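Local coordinates for protein DNA alpha-glucosyltransferase (PDB 1XV5) that belongs to the GT-B clan of glycosyltransferases, is built from two Rossmann-like halves and binds uridine-5'-diphosphate in a pocket, at residues K64-A69 with I94-K99; V112-H117 with G145-V150; Q214-H219 with K247-E252; T337-H342 with Y379-Q384. All coordinates share one frame; numbering follows the deposited sequence.

Overall arrangement
The chain has two seven-stranded parallel sheets flanked by helices, as expected for a GT-B protein. Contacts 1 and 2 belong to the first sheet region. Contact 3 belongs to the second, and contact 4 ties a loop of that half to the long helix 368-386. No helix or strand serves two contacts, but helix 91-103 of contact 1 is followed in the chain by strand 109-114 of contact 2. Contact 1 lies at the surface and rests on a lysine over a tyrosine. Contact 2 is buried and joins ring packing to a water bridge; its centre lies about 25 Å from that of contact 1. Contact 3 is partly buried and apolar. Contact 4 is buried and mixes aromatic rings with a leucine.

Contact 1 of 4, residues K64-A69 with I94-K99; sequences KEYDKA and INNYKK
K99 reaches over one face of the Y66 ring. Its NZ sits 4.3 Å from the centroid of that ring and only 5° off the ring normal, a cation-pi contact. The K99 chain crosses the tyrosine at about a right angle. The exact placing of the middle of this chain is doubtful, since K99 CD is modelled too close to the ring. Nearer the backbone, K99 CB lies 3.7 Å from Y66 CE2. N96 meets another part of the tyrosine. Its carbonyl O lies in the ring plane at the edge, 3.7 Å from Y66 CD2, and N96 CB is 4.1 Å from the same Y66 CD2.

Y66 is the first residue of helix 66-73, and E65 is its N-cap. CG of Y66 stands anti to the backbone N (chi1 172°), and the ring extends toward helix 91-103. There it also touches L100 and N103. The N96 amide is held by L62, since ND2 donates to L62 O. E65 OE2 accepts from I61 N. The first bond ties this loop to helix 91-103; the second stays within the loop region. Both helices belong to the layer beside the first parallel sheet.

D67 OD1 is 6.8 Å from K99 NZ, too far for a salt bridge. The Y66 face probably eases the lysine charge, which is also near solvent, and the carbonyl at the ring edge probably suits the slightly positive ring hydrogens.

Contact 2 of 4, residues V112-H117 with G145-V150; sequences VYQHDH and GDFNKV. With EDO (1,2-ethanediol), chain D.
The F147 ring turns one face to Q114. Q114 CB sits over the ring centre, 3.9 Å from the centroid and 5° off the normal, a CH-pi contact. Q114 CG adds to it at 3.7 Å from F147 CD1. L122 and V132 also touch F147. The H117 imidazole meets the ring of H141 at about 35°.

With chi1 at 176°, F147 points its ring from the first turn of the helix toward strand 109-114. This strand pairs in parallel with strand 137-140, which leads into helix 146-155, in the first Rossmann-like sheet. D146 CB lies 3.6 Å from H117 O. A water links the two backbones: it donates to H117 O at 2.7 Å and accepts from F147 N at 2.9 Å. D146 OD2 makes a salt bridge with K300, and OD1 accepts from Y301 OH and V119 N. D116 OD2 accepts from O1 of a 1,2-ethanediol, probably from the crystallisation liquor, at 2.9 Å.

The loop after the strand leads toward the ligand pocket, with the H117 side chain about 6 Å from uridine-5'-diphosphate. The water gives F147 N an acceptor at the start of the helix, while the D146 charge is paired with a lysine from the second half of the chain.

Contact 3 of 4, residues Q214-H219 with K247-E252; sequences QMFDFH and KGIPYE
I249 places its CG2 methyl over one face of the F216 ring, 3.8 Å from the centroid and 20° off the normal, a CH-pi contact. The methyl is offset toward the rim, and its nearest ring atom is F216 CD1 at 3.6 Å. The two side chains cross at about a right angle. In I249 the CG2 branch does the touching.

Apolar contact continues along the ring. F216 CE1 is 4.2 Å from Y251 CB. Y251 touches F216 through CB; with CG between the backbone N and the carbonyl carbon (chi1 67°), its ring packs edge-to-face on F241. I244 of helix 239-246 touches F216, I249 and Y251, so all three meet on one helix. M232 touches F216 from the sheet.

This is the beta-alpha-beta region of the second Rossmann-like half. Helix 212-223 links strands 199-203 and 229-233, and helix 239-246 then leads to the outer strand 251-254. G248 ends that helix in a Schellman motif. Its positive phi (77°) turns the chain so that I249 and P250 come out toward the strand.

The P250 carbonyl O makes a van der Waals approach, 4.2 Å from F216 CE1 and oblique to the ring. Among the main-chain bonds, F218 N donates to Q214 O at 2.9 Å within the helix, while E252 pairs with A270 and I272 of the neighbouring strand 270-273.

Contact 4 of 4, residues T337-H342 with Y379-Q384; sequences TPLTSH and YEFLYQ
A short 3-10 turn, L339 to S341, and the histidine after it, H342, receive F381 from helix 368-386. F381 brings its CE1 and CZ atoms to the turn. F381 CE1 lies over one face of the H342 imidazole, 3.6 Å from H342 CG and offset toward the rim. The two rings are oblique, with planes at 45° and centroids 5.2 Å apart. L339 meets the next part of the phenyl ring, its CD2 methyl 3.9 Å from F381 CZ. A chi1 of -178° swings the F381 ring out from the helix, away from its own backbone N, and lets it reach this far.

Helix 368-386 is followed by helix 388-399, which returns to the first half. This crossing back of the C-terminal helical region is a feature of GT-B proteins. The turn lies in the loop between helix 324-329 and strand 347-349, so F381 joins the loop of the second half to this helical region. F332 adds a third ring, stacked on F381 and edge-to-face with H342.

The turn is held from within by P338 O. It accepts from S341 N at 3.0 Å and from S341 OG at 2.6 Å, the hydroxyl lying in the carbonyl plane. H342 ND1 makes a weak bond to the same P338 O at 3.3 Å. P338 O lies at the edge of the imidazole, in its plane, and may help to set the turn of the ring that meets F381.

Contact 1 of 4, residues K64-A69 with I94-K99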
# COMPACT_ATOMS: atom_id res chain seq x y z
N LYS A 64 -14.68 -19.63 -15.54
CA LYS A 64 -15.72 -19.81 -16.55
C LYS A 64 -15.59 -18.95 -17.81
O LYS A 64 -16.35 -19.12 -18.76
CB LYS A 64 -17.09 -19.55 -15.92
CG LYS A 64 -17.33 -20.37 -14.66
CD LYS A 64 -18.69 -20.07 -14.07
CE LYS A 64 -18.96 -20.92 -12.84
NZ LYS A 64 -20.31 -20.66 -12.28
N GLU A 65 -14.63 -18.03 -17.81
CA GLU A 65 -14.44 -17.16 -18.96
C GLU A 65 -12.99 -17.17 -19.45
O GLU A 65 -12.42 -16.12 -19.73
CB GLU A 65 -14.87 -15.73 -18.62
CG GLU A 65 -16.37 -15.55 -18.51
CD GLU A 65 -16.77 -14.19 -17.98
OE1 GLU A 65 -17.94 -13.79 -18.19
OE2 GLU A 65 -15.93 -13.52 -17.35
N TYR A 66 -12.42 -18.36 -19.56
CA TYR A 66 -11.03 -18.49 -20.00
C TYR A 66 -10.78 -17.80 -21.34
O TYR A 66 -9.79 -17.07 -21.49
CB TYR A 66 -10.65 -19.97 -20.11
CG TYR A 66 -9.29 -20.18 -20.75
CD1 TYR A 66 -9.17 -20.42 -22.12
CD2 TYR A 66 -8.12 -20.06 -20.00
CE1 TYR A 66 -7.92 -20.54 -22.73
CE2 TYR A 66 -6.87 -20.18 -20.60
CZ TYR A 66 -6.78 -20.41 -21.96
OH TYR A 66 -5.54 -20.52 -22.55
N ASP A 67 -11.66 -18.02 -22.30
CA ASP A 67 -11.52 -17.41 -23.62
C ASP A 67 -11.44 -15.90 -23.52
O ASP A 67 -10.58 -15.27 -24.14
CB ASP A 67 -12.69 -17.82 -24.52
CG ASP A 67 -12.61 -19.26 -24.97
OD1 ASP A 67 -12.36 -20.14 -24.12
OD2 ASP A 67 -12.79 -19.52 -26.18
N LYS A 68 -12.35 -15.32 -22.75
CA LYS A 68 -12.38 -13.87 -22.57
C LYS A 68 -11.06 -13.41 -21.95
O LYS A 68 -10.44 -12.46 -22.42
CB LYS A 68 -13.55 -13.49 -21.66
CG LYS A 68 -13.66 -12.00 -21.34
CD LYS A 68 -14.83 -11.73 -20.41
CE LYS A 68 -14.86 -10.28 -19.96
NZ LYS A 68 -14.96 -9.33 -21.10
N ALA A 69 -10.64 -14.11 -20.89
CA ALA A 69 -9.40 -13.77 -20.20
C ALA A 69 -8.18 -13.84 -21.12
O ALA A 69 -7.35 -12.93 -21.13
CB ALA A 69 -9.20 -14.71 -19.01
N ILE A 94 -7.74 -21.65 -10.60
CA ILE A 94 -6.29 -21.76 -10.66
C ILE A 94 -5.81 -22.52 -11.90
O ILE A 94 -4.79 -22.18 -12.49
CB ILE A 94 -5.74 -22.46 -9.39
CG1 ILE A 94 -4.21 -22.58 -9.47
CG2 ILE A 94 -6.38 -23.82 -9.22
CD1 ILE A 94 -3.50 -21.25 -9.61
N ASN A 95 -6.56 -23.54 -12.30
CA ASN A 95 -6.19 -24.31 -13.49
C ASN A 95 -6.22 -23.42 -14.73
O ASN A 95 -5.29 -23.45 -15.55
CB ASN A 95 -7.14 -25.50 -13.67
CG ASN A 95 -6.94 -26.57 -12.61
OD1 ASN A 95 -7.74 -27.50 -12.50
ND2 ASN A 95 -5.88 -26.44 -11.83
N ASN A 96 -7.28 -22.64 -14.88
CA ASN A 96 -7.38 -21.75 -16.03
C ASN A 96 -6.35 -20.63 -15.96
O ASN A 96 -5.93 -20.10 -16.99
CB ASN A 96 -8.79 -21.17 -16.16
CG ASN A 96 -9.80 -22.20 -16.64
OD1 ASN A 96 -9.43 -23.19 -17.27
ND2 ASN A 96 -11.08 -21.96 -16.37
N TYR A 97 -5.94 -20.27 -14.75
CA TYR A 97 -4.94 -19.22 -14.60
C TYR A 97 -3.61 -19.77 -15.10
O TYR A 97 -2.88 -19.09 -15.82
CB TYR A 97 -4.81 -18.77 -13.15
CG TYR A 97 -3.64 -17.83 -12.94
CD1 TYR A 97 -2.48 -18.26 -12.30
CD2 TYR A 97 -3.68 -16.53 -13.43
CE1 TYR A 97 -1.37 -17.42 -12.17
CE2 TYR A 97 -2.57 -15.68 -13.31
CZ TYR A 97 -1.43 -16.13 -12.68
OH TYR A 97 -0.32 -15.31 -12.58
N LYS A 98 -3.30 -21.00 -14.73
CA LYS A 98 -2.06 -21.63 -15.16
C LYS A 98 -2.07 -21.81 -16.67
O LYS A 98 -1.04 -21.68 -17.32
CB LYS A 98 -1.87 -22.98 -14.47
CG LYS A 98 -1.63 -22.88 -12.97
CD LYS A 98 -1.28 -24.24 -12.38
CE LYS A 98 -0.99 -24.13 -10.89
NZ LYS A 98 -0.58 -25.43 -10.29
N LYS A 99 -3.25 -22.12 -17.23
CA LYS A 99 -3.36 -22.30 -18.67
C LYS A 99 -3.11 -20.97 -19.36
O LYS A 99 -2.49 -20.91 -20.43
CB LYS A 99 -4.76 -22.81 -19.06
CG LYS A 99 -4.84 -23.25 -20.51
CD LYS A 99 -6.27 -23.42 -21.01
CE LYS A 99 -7.05 -24.46 -20.25
NZ LYS A 99 -8.44 -24.55 -20.80

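Contact 2 of 4, residues V112-H117 with G145-V150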
# COMPACT_ATOMS: atom_id res chain seq x y z
N VAL A 112 6.19 -9.12 -13.60
CA VAL A 112 5.57 -9.56 -12.36
C VAL A 112 6.04 -8.74 -11.17
O VAL A 112 7.24 -8.61 -10.91
CB VAL A 112 5.88 -11.04 -12.08
CG1 VAL A 112 5.27 -11.45 -10.75
CG2 VAL A 112 5.33 -11.90 -13.21
N TYR A 113 5.07 -8.17 -10.46
CA TYR A 113 5.36 -7.37 -9.27
C TYR A 113 4.91 -8.14 -8.04
O TYR A 113 3.75 -8.58 -7.96
CB TYR A 113 4.58 -6.05 -9.30
CG TYR A 113 5.16 -4.94 -10.16
CD1 TYR A 113 6.01 -3.98 -9.61
CD2 TYR A 113 4.80 -4.81 -11.50
CE1 TYR A 113 6.49 -2.91 -10.38
CE2 TYR A 113 5.27 -3.75 -12.28
CZ TYR A 113 6.11 -2.81 -11.71
OH TYR A 113 6.55 -1.74 -12.46
N GLN A 114 5.81 -8.32 -7.08
CA GLN A 114 5.44 -8.98 -5.84
C GLN A 114 5.21 -7.85 -4.86
O GLN A 114 6.16 -7.20 -4.41
CB GLN A 114 6.56 -9.89 -5.33
CG GLN A 114 6.18 -10.53 -4.01
CD GLN A 114 4.80 -11.15 -4.06
OE1 GLN A 114 4.56 -12.12 -4.78
NE2 GLN A 114 3.87 -10.58 -3.30
N HIS A 115 3.95 -7.62 -4.53
CA HIS A 115 3.55 -6.53 -3.64
C HIS A 115 3.47 -6.85 -2.16
O HIS A 115 3.30 -5.95 -1.34
CB HIS A 115 2.21 -5.98 -4.11
CG HIS A 115 2.27 -5.32 -5.46
ND1 HIS A 115 2.85 -4.09 -5.65
CD2 HIS A 115 1.84 -5.74 -6.67
CE1 HIS A 115 2.79 -3.78 -6.93
NE2 HIS A 115 2.18 -4.76 -7.58
N ASP A 116 3.60 -8.13 -1.81
CA ASP A 116 3.51 -8.52 -0.41
C ASP A 116 4.86 -8.72 0.27
O ASP A 116 5.90 -8.77 -0.38
CB ASP A 116 2.62 -9.75 -0.29
CG ASP A 116 1.16 -9.44 -0.63
OD1 ASP A 116 0.39 -10.38 -0.91
OD2 ASP A 116 0.79 -8.24 -0.61
N HIS A 117 4.83 -8.84 1.60
CA HIS A 117 6.06 -8.97 2.38
C HIS A 117 6.37 -10.32 3.01
O HIS A 117 7.28 -11.03 2.57
CB HIS A 117 6.06 -7.89 3.47
CG HIS A 117 5.80 -6.51 2.95
ND1 HIS A 117 6.72 -5.81 2.20
CD2 HIS A 117 4.71 -5.71 3.05
CE1 HIS A 117 6.21 -4.64 1.86
NE2 HIS A 117 4.99 -4.56 2.36
N GLY A 145 13.87 -9.36 1.38
CA GLY A 145 12.56 -9.83 1.78
C GLY A 145 12.41 -11.34 1.63
O GLY A 145 13.28 -12.01 1.08
N ASP A 146 11.30 -11.86 2.13
CA ASP A 146 11.03 -13.29 2.06
C ASP A 146 10.89 -13.77 0.62
O ASP A 146 11.31 -14.88 0.29
CB ASP A 146 9.76 -13.63 2.86
CG ASP A 146 9.97 -13.51 4.36
OD1 ASP A 146 8.97 -13.51 5.11
OD2 ASP A 146 11.14 -13.42 4.79
N PHE A 147 10.31 -12.95 -0.24
CA PHE A 147 10.14 -13.33 -1.64
C PHE A 147 11.50 -13.62 -2.28
O PHE A 147 11.68 -14.65 -2.93
CB PHE A 147 9.45 -12.21 -2.43
CG PHE A 147 9.33 -12.49 -3.91
CD1 PHE A 147 8.40 -13.42 -4.38
CD2 PHE A 147 10.15 -11.84 -4.82
CE1 PHE A 147 8.30 -13.70 -5.74
CE2 PHE A 147 10.06 -12.12 -6.18
CZ PHE A 147 9.13 -13.05 -6.65
N ASN A 148 12.45 -12.72 -2.07
CA ASN A 148 13.80 -12.86 -2.62
C ASN A 148 14.64 -13.94 -1.95
O ASN A 148 15.26 -14.77 -2.63
CB ASN A 148 14.57 -11.53 -2.51
CG ASN A 148 14.15 -10.51 -3.56
OD1 ASN A 148 12.97 -10.20 -3.70
ND2 ASN A 148 15.13 -9.98 -4.29
N LYS A 149 14.67 -13.93 -0.62
CA LYS A 149 15.49 -14.86 0.14
C LYS A 149 14.91 -16.24 0.45
O LYS A 149 15.66 -17.17 0.73
CB LYS A 149 15.93 -14.20 1.44
CG LYS A 149 16.73 -12.92 1.24
CD LYS A 149 17.99 -13.18 0.42
CE LYS A 149 18.83 -11.92 0.26
NZ LYS A 149 20.09 -12.18 -0.47
N VAL A 150 13.59 -16.38 0.40
CA VAL A 150 13.00 -17.67 0.71
C VAL A 150 12.38 -18.35 -0.51
O VAL A 150 12.83 -19.42 -0.91
CB VAL A 150 11.93 -17.54 1.82
CG1 VAL A 150 11.36 -18.91 2.16
CG2 VAL A 150 12.56 -16.92 3.07
C1 EDO D . -2.53 -7.08 0.66
O1 EDO D . -2.06 -8.07 -0.27
C2 EDO D . -2.73 -5.72 -0.02
O2 EDO D . -1.49 -5.15 -0.47
O HOH W 1 9.20 -10.50 0.71

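Contact 3 of 4, residues Q214-H219 with K247-E252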
# COMPACT_ATOMS: atom_id res chain seq x y z
N GLN A 214 -0.30 0.43 18.93
CA GLN A 214 0.51 1.57 19.36
C GLN A 214 -0.30 2.86 19.33
O GLN A 214 -0.06 3.78 20.12
CB GLN A 214 1.76 1.68 18.48
CG GLN A 214 2.83 0.62 18.81
CD GLN A 214 2.40 -0.81 18.48
OE1 GLN A 214 2.76 -1.76 19.19
NE2 GLN A 214 1.64 -0.98 17.41
N MET A 215 -1.29 2.93 18.44
CA MET A 215 -2.14 4.11 18.36
C MET A 215 -3.07 4.13 19.59
O MET A 215 -3.26 5.18 20.22
CB MET A 215 -2.98 4.08 17.08
CG MET A 215 -3.69 5.40 16.78
SD MET A 215 -2.53 6.75 16.41
CE MET A 215 -3.57 8.18 16.70
N PHE A 216 -3.63 2.97 19.93
CA PHE A 216 -4.50 2.87 21.10
C PHE A 216 -3.71 3.30 22.34
O PHE A 216 -4.22 4.01 23.21
CB PHE A 216 -4.99 1.43 21.31
CG PHE A 216 -6.10 1.02 20.39
CD1 PHE A 216 -7.31 1.71 20.36
CD2 PHE A 216 -5.96 -0.11 19.58
CE1 PHE A 216 -8.35 1.30 19.54
CE2 PHE A 216 -7.00 -0.53 18.75
CZ PHE A 216 -8.20 0.17 18.73
N ASP A 217 -2.47 2.84 22.40
CA ASP A 217 -1.58 3.13 23.53
C ASP A 217 -1.30 4.63 23.61
O ASP A 217 -1.38 5.23 24.68
CB ASP A 217 -0.27 2.37 23.36
CG ASP A 217 0.56 2.32 24.64
OD1 ASP A 217 1.80 2.34 24.55
OD2 ASP A 217 -0.04 2.25 25.74
N PHE A 218 -0.99 5.23 22.46
CA PHE A 218 -0.69 6.66 22.42
C PHE A 218 -1.91 7.49 22.81
O PHE A 218 -1.79 8.52 23.46
CB PHE A 218 -0.21 7.07 21.02
CG PHE A 218 0.40 8.45 20.96
CD1 PHE A 218 1.46 8.80 21.79
CD2 PHE A 218 -0.07 9.39 20.05
CE1 PHE A 218 2.05 10.06 21.71
CE2 PHE A 218 0.50 10.65 19.96
CZ PHE A 218 1.57 10.99 20.79
N HIS A 219 -3.10 7.03 22.41
CA HIS A 219 -4.31 7.76 22.76
C HIS A 219 -4.52 7.71 24.27
O HIS A 219 -4.79 8.72 24.91
CB HIS A 219 -5.53 7.14 22.08
CG HIS A 219 -6.79 7.90 22.32
ND1 HIS A 219 -7.94 7.32 22.82
CD2 HIS A 219 -7.09 9.21 22.15
CE1 HIS A 219 -8.88 8.23 22.94
NE2 HIS A 219 -8.40 9.39 22.54
N LYS A 247 -8.42 -7.84 25.05
CA LYS A 247 -7.38 -7.21 25.85
C LYS A 247 -7.92 -6.05 26.68
O LYS A 247 -7.18 -5.41 27.42
CB LYS A 247 -6.24 -6.74 24.95
CG LYS A 247 -5.62 -7.88 24.15
CD LYS A 247 -4.13 -7.71 23.93
CE LYS A 247 -3.81 -6.52 23.06
NZ LYS A 247 -2.35 -6.44 22.78
N GLY A 248 -9.22 -5.80 26.56
CA GLY A 248 -9.85 -4.74 27.33
C GLY A 248 -9.60 -3.33 26.84
O GLY A 248 -9.77 -2.37 27.60
N ILE A 249 -9.22 -3.19 25.58
CA ILE A 249 -8.96 -1.87 25.02
C ILE A 249 -10.29 -1.21 24.64
O ILE A 249 -11.06 -1.76 23.87
CB ILE A 249 -8.06 -1.96 23.77
CG1 ILE A 249 -6.66 -2.41 24.17
CG2 ILE A 249 -7.99 -0.59 23.07
CD1 ILE A 249 -5.75 -2.71 23.00
N PRO A 250 -10.56 -0.02 25.18
CA PRO A 250 -11.81 0.69 24.88
C PRO A 250 -11.83 1.28 23.46
O PRO A 250 -10.80 1.69 22.93
CB PRO A 250 -11.86 1.77 25.95
CG PRO A 250 -10.41 2.11 26.12
CD PRO A 250 -9.75 0.75 26.15
N TYR A 251 -13.02 1.29 22.86
CA TYR A 251 -13.19 1.84 21.53
C TYR A 251 -14.66 1.83 21.15
O TYR A 251 -15.47 1.14 21.77
CB TYR A 251 -12.40 1.03 20.49
CG TYR A 251 -12.91 -0.38 20.28
CD1 TYR A 251 -14.02 -0.63 19.47
CD2 TYR A 251 -12.30 -1.46 20.92
CE1 TYR A 251 -14.51 -1.93 19.31
CE2 TYR A 251 -12.78 -2.75 20.76
CZ TYR A 251 -13.88 -2.99 19.96
OH TYR A 251 -14.36 -4.27 19.82
N GLU A 252 -15.00 2.63 20.15
CA GLU A 252 -16.36 2.69 19.64
C GLU A 252 -16.19 2.45 18.14
O GLU A 252 -15.39 3.12 17.48
CB GLU A 252 -17.00 4.04 19.99
CG GLU A 252 -17.51 4.02 21.43
CD GLU A 252 -17.87 5.39 22.00
OE1 GLU A 252 -18.39 5.42 23.13
OE2 GLU A 252 -17.62 6.41 21.34

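Contact 4 of 4, residues T337-H342 with Y379-Q384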
# COMPACT_ATOMS: atom_id res chain seq x y z
N THR A 337 19.91 7.85 1.77
CA THR A 337 20.17 8.02 3.19
C THR A 337 18.87 7.74 3.95
O THR A 337 17.78 7.83 3.38
CB THR A 337 20.63 9.46 3.51
OG1 THR A 337 19.64 10.39 3.05
CG2 THR A 337 21.95 9.77 2.82
N PRO A 338 18.96 7.38 5.24
CA PRO A 338 17.75 7.08 6.02
C PRO A 338 16.73 8.23 5.95
O PRO A 338 17.11 9.40 5.97
CB PRO A 338 18.29 6.88 7.43
CG PRO A 338 19.68 6.34 7.19
CD PRO A 338 20.17 7.23 6.06
N LEU A 339 15.45 7.90 5.89
CA LEU A 339 14.42 8.93 5.83
C LEU A 339 14.47 9.84 7.05
O LEU A 339 14.20 11.03 6.95
CB LEU A 339 13.03 8.30 5.72
CG LEU A 339 12.77 7.33 4.56
CD1 LEU A 339 11.29 6.95 4.57
CD2 LEU A 339 13.13 7.98 3.23
N THR A 340 14.84 9.27 8.20
CA THR A 340 14.93 10.04 9.44
C THR A 340 16.08 11.06 9.47
O THR A 340 16.11 11.93 10.33
CB THR A 340 15.08 9.11 10.67
OG1 THR A 340 16.04 8.09 10.37
CG2 THR A 340 13.75 8.48 11.04
N SER A 341 17.01 10.95 8.53
CA SER A 341 18.15 11.87 8.50
C SER A 341 17.83 13.21 7.84
O SER A 341 18.72 14.04 7.67
CB SER A 341 19.33 11.22 7.77
OG SER A 341 19.04 11.03 6.39
N HIS A 342 16.57 13.43 7.50
CA HIS A 342 16.18 14.68 6.85
C HIS A 342 15.23 15.55 7.66
O HIS A 342 14.49 15.07 8.51
CB HIS A 342 15.51 14.40 5.51
CG HIS A 342 16.41 13.73 4.52
ND1 HIS A 342 16.68 12.38 4.55
CD2 HIS A 342 17.10 14.23 3.47
CE1 HIS A 342 17.51 12.08 3.57
NE2 HIS A 342 17.78 13.18 2.90
N TYR A 379 5.31 17.27 2.39
CA TYR A 379 4.78 17.08 1.05
C TYR A 379 5.90 17.00 0.02
O TYR A 379 5.93 16.08 -0.80
CB TYR A 379 3.82 18.21 0.68
CG TYR A 379 3.44 18.22 -0.79
CD1 TYR A 379 4.11 19.04 -1.69
CD2 TYR A 379 2.44 17.38 -1.28
CE1 TYR A 379 3.80 19.03 -3.05
CE2 TYR A 379 2.13 17.35 -2.64
CZ TYR A 379 2.81 18.18 -3.52
OH TYR A 379 2.51 18.16 -4.86
N GLU A 380 6.83 17.95 0.07
CA GLU A 380 7.93 17.96 -0.89
C GLU A 380 8.84 16.75 -0.73
O GLU A 380 9.28 16.16 -1.71
CB GLU A 380 8.76 19.24 -0.74
CG GLU A 380 9.95 19.31 -1.70
CD GLU A 380 9.52 19.33 -3.16
OE1 GLU A 380 10.38 19.08 -4.04
OE2 GLU A 380 8.34 19.59 -3.45
N PHE A 381 9.11 16.37 0.51
CA PHE A 381 9.97 15.22 0.77
C PHE A 381 9.38 13.93 0.22
O PHE A 381 10.06 13.15 -0.46
CB PHE A 381 10.19 15.05 2.28
CG PHE A 381 11.11 13.93 2.64
CD1 PHE A 381 12.48 14.03 2.42
CD2 PHE A 381 10.62 12.76 3.21
CE1 PHE A 381 13.35 12.99 2.76
CE2 PHE A 381 11.47 11.71 3.56
CZ PHE A 381 12.84 11.83 3.33
N LEU A 382 8.10 13.69 0.51
CA LEU A 382 7.44 12.49 0.05
C LEU A 382 7.28 12.50 -1.47
O LEU A 382 7.35 11.45 -2.11
CB LEU A 382 6.08 12.35 0.75
CG LEU A 382 6.23 12.14 2.27
CD1 LEU A 382 4.86 12.12 2.92
CD2 LEU A 382 6.98 10.84 2.55
N TYR A 383 7.08 13.68 -2.04
CA TYR A 383 6.96 13.82 -3.49
C TYR A 383 8.28 13.37 -4.12
O TYR A 383 8.31 12.55 -5.04
CB TYR A 383 6.68 15.28 -3.84
CG TYR A 383 6.92 15.61 -5.29
CD1 TYR A 383 6.05 15.17 -6.29
CD2 TYR A 383 8.03 16.36 -5.68
CE1 TYR A 383 6.28 15.45 -7.63
CE2 TYR A 383 8.28 16.65 -7.02
CZ TYR A 383 7.39 16.20 -7.99
OH TYR A 383 7.62 16.50 -9.32
N GLN A 384 9.39 13.92 -3.61
CA GLN A 384 10.71 13.58 -4.12
C GLN A 384 11.01 12.09 -3.92
O GLN A 384 11.66 11.46 -4.75
CB GLN A 384 11.78 14.41 -3.40
CG GLN A 384 11.79 15.87 -3.80
CD GLN A 384 12.29 16.08 -5.22
OE1 GLN A 384 12.03 17.12 -5.83
NE2 GLN A 384 13.01 15.10 -5.74